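Local atomic coordinates of putative peptide ABC-transport system periplasmic peptide-binding protein (Campylobacter jejuni, PDB entry 4OET), a protein that probably binds peptides or related solutes in the periplasm and delivers them to an ABC importer. Residues 7-12 / 212-217. Numbering follows the deposited sequence.
Sequences LIIAVE and IDAALI
Ile-8 meets the 212-217 segment through both its backbone polar atoms. Its N-H donates to Asp-213 OD2, 2.9 Å from Ile-8 N, approaching the anti side of the carboxylate 17° out of its plane. The chi1 of Asp-213, -66°, sets CG anti to its own carbonyl carbon and carries the carboxylate back to strand 6-11, where OD2 stands in for a strand carbonyl. OD1 forms a salt bridge with Lys-494. Ile-8 O receives Asp-213 N at 2.8 Å and a weak second bond from Ala-214 N. Further along, Ala-10 N donates to Ala-214 O, 3.0 Å away, and Ile-9 CA adds a CH···O contact to that oxygen. Where direct pairing stops, one water donates to Ala-10 O and accepts from Leu-216 N.

Most of the apolar packing is on the face carrying Ile-8, Ala-10, Ile-212 and Ala-215. Branched isoleucines suit it: Ile-8 and Ile-212 cross at about a right angle, their CG2 methyls, close to the backbone, 3.6 Å apart, while the longer CG1-CD1 arm of Ile-212 extends to Ala-10 CB. That CB is directed toward the facing segment, where a methyl suits the short distance, 3.9 Å to Ala-215 CB. On the other face, Ile-9 CG1 lies more loosely against Ala-214 CB.

The parallel strands, 22° apart, share a single bridge, Ile-9 with Ala-214. It joins two sheets of this solute-binding protein 5 family member: strand 6-11 also bonds to strand 191-196, and 214-217 pairs with 454-467. The result is a buried seam held by few backbone bonds, in which a probably ionised aspartate and a water supply what regular pairing does not.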
loop_
_atom_site.group_PDB
_atom_site.type_symbol
_atom_site.label_atom_id
_atom_site.label_comp_id
_atom_site.label_asym_id
_atom_site.label_seq_id
_atom_site.Cartn_x
_atom_site.Cartn_y
_atom_site.Cartn_z
ATOM N N LEU A 7 -21.682 15.155 -1.150
ATOM C CA LEU A 7 -21.070 13.914 -1.573
ATOM C C LEU A 7 -20.781 13.093 -0.322
ATOM O O LEU A 7 -20.055 13.554 0.557
ATOM C CB LEU A 7 -19.788 14.209 -2.351
ATOM C CG LEU A 7 -19.131 13.179 -3.263
ATOM C CD1 LEU A 7 -20.183 12.357 -3.951
ATOM C CD2 LEU A 7 -18.240 13.885 -4.283
ATOM N N ILE A 8 -21.365 11.904 -0.211
ATOM C CA ILE A 8 -21.090 11.070 0.956
ATOM C C ILE A 8 -20.405 9.761 0.563
ATOM O O ILE A 8 -20.950 8.949 -0.192
ATOM C CB ILE A 8 -22.363 10.746 1.769
ATOM C CG1 ILE A 8 -23.076 12.024 2.215
ATOM C CG2 ILE A 8 -22.010 9.923 2.996
ATOM C CD1 ILE A 8 -24.454 11.768 2.790
ATOM N N ILE A 9 -19.197 9.577 1.088
ATOM C CA ILE A 9 -18.358 8.435 0.760
ATOM C C ILE A 9 -18.012 7.664 2.021
ATOM O O ILE A 9 -17.602 8.250 3.023
ATOM C CB ILE A 9 -17.054 8.870 0.071
ATOM C CG1 ILE A 9 -17.367 9.724 -1.165
ATOM C CG2 ILE A 9 -16.211 7.647 -0.304
ATOM C CD1 ILE A 9 -16.145 10.282 -1.842
ATOM N N ALA A 10 -18.220 6.351 1.980
ATOM C CA ALA A 10 -17.868 5.492 3.103
ATOM C C ALA A 10 -16.436 5.006 2.973
ATOM O O ALA A 10 -16.001 4.628 1.881
ATOM C CB ALA A 10 -18.821 4.306 3.188
ATOM N N VAL A 11 -15.701 5.011 4.083
ATOM C CA VAL A 11 -14.392 4.357 4.120
ATOM C C VAL A 11 -14.354 3.367 5.282
ATOM O O VAL A 11 -15.091 3.518 6.262
ATOM C CB VAL A 11 -13.235 5.371 4.272
ATOM C CG1 VAL A 11 -13.233 6.366 3.115
ATOM C CG2 VAL A 11 -13.329 6.091 5.602
ATOM N N GLU A 12 -13.524 2.335 5.149
ATOM C CA GLU A 12 -13.455 1.278 6.154
ATOM C C GLU A 12 -12.797 1.772 7.450
ATOM O O GLU A 12 -13.150 1.325 8.541
ATOM C CB GLU A 12 -12.719 0.043 5.610
ATOM C CG GLU A 12 -11.204 0.165 5.533
ATOM C CD GLU A 12 -10.512 -1.162 5.247
ATOM O OE1 GLU A 12 -9.262 -1.179 5.236
ATOM O OE2 GLU A 12 -11.203 -2.186 5.034
ATOM N N ILE A 212 -25.334 6.585 1.455
ATOM C CA ILE A 212 -24.045 7.028 0.937
ATOM C C ILE A 212 -24.087 6.980 -0.587
ATOM O O ILE A 212 -24.951 6.320 -1.165
ATOM C CB ILE A 212 -22.873 6.163 1.468
ATOM C CG1 ILE A 212 -23.103 4.692 1.143
ATOM C CG2 ILE A 212 -22.696 6.352 2.969
ATOM C CD1 ILE A 212 -21.888 3.817 1.340
ATOM N N ASP A 213 -23.181 7.714 -1.226
ATOM C CA ASP A 213 -23.118 7.793 -2.681
ATOM C C ASP A 213 -22.131 6.806 -3.267
ATOM O O ASP A 213 -22.256 6.409 -4.422
ATOM C CB ASP A 213 -22.720 9.198 -3.126
ATOM C CG ASP A 213 -23.764 10.227 -2.797
ATOM O OD1 ASP A 213 -24.934 10.042 -3.208
ATOM O OD2 ASP A 213 -23.411 11.227 -2.134
ATOM N N ALA A 214 -21.119 6.450 -2.479
ATOM C CA ALA A 214 -20.026 5.631 -2.976
ATOM C C ALA A 214 -19.284 4.905 -1.859
ATOM O O ALA A 214 -19.123 5.426 -0.744
ATOM C CB ALA A 214 -19.053 6.492 -3.777
ATOM N N ALA A 215 -18.815 3.703 -2.187
ATOM C CA ALA A 215 -18.030 2.900 -1.268
ATOM C C ALA A 215 -17.296 1.806 -2.023
ATOM O O ALA A 215 -17.702 1.431 -3.135
ATOM C CB ALA A 215 -18.930 2.289 -0.191
ATOM N N LEU A 216 -16.201 1.321 -1.437
ATOM C CA LEU A 216 -15.618 0.067 -1.878
ATOM C C LEU A 216 -16.477 -1.037 -1.287
ATOM O O LEU A 216 -16.732 -1.068 -0.075
ATOM C CB LEU A 216 -14.162 -0.078 -1.435
ATOM C CG LEU A 216 -13.155 0.972 -1.917
ATOM C CD1 LEU A 216 -11.747 0.600 -1.463
ATOM C CD2 LEU A 216 -13.216 1.131 -3.434
ATOM N N ILE A 217 -16.925 -1.944 -2.141
ATOM C CA ILE A 217 -17.797 -3.017 -1.710
ATOM C C ILE A 217 -17.089 -4.332 -1.941
ATOM O O ILE A 217 -16.526 -4.555 -3.010
ATOM C CB ILE A 217 -19.132 -3.018 -2.480
ATOM C CG1 ILE A 217 -19.883 -1.698 -2.272
ATOM C CG2 ILE A 217 -19.996 -4.188 -2.032
ATOM C CD1 ILE A 217 -20.440 -1.521 -0.878
HETATM O O HOH W 1 -15.021 2.397 1.066
#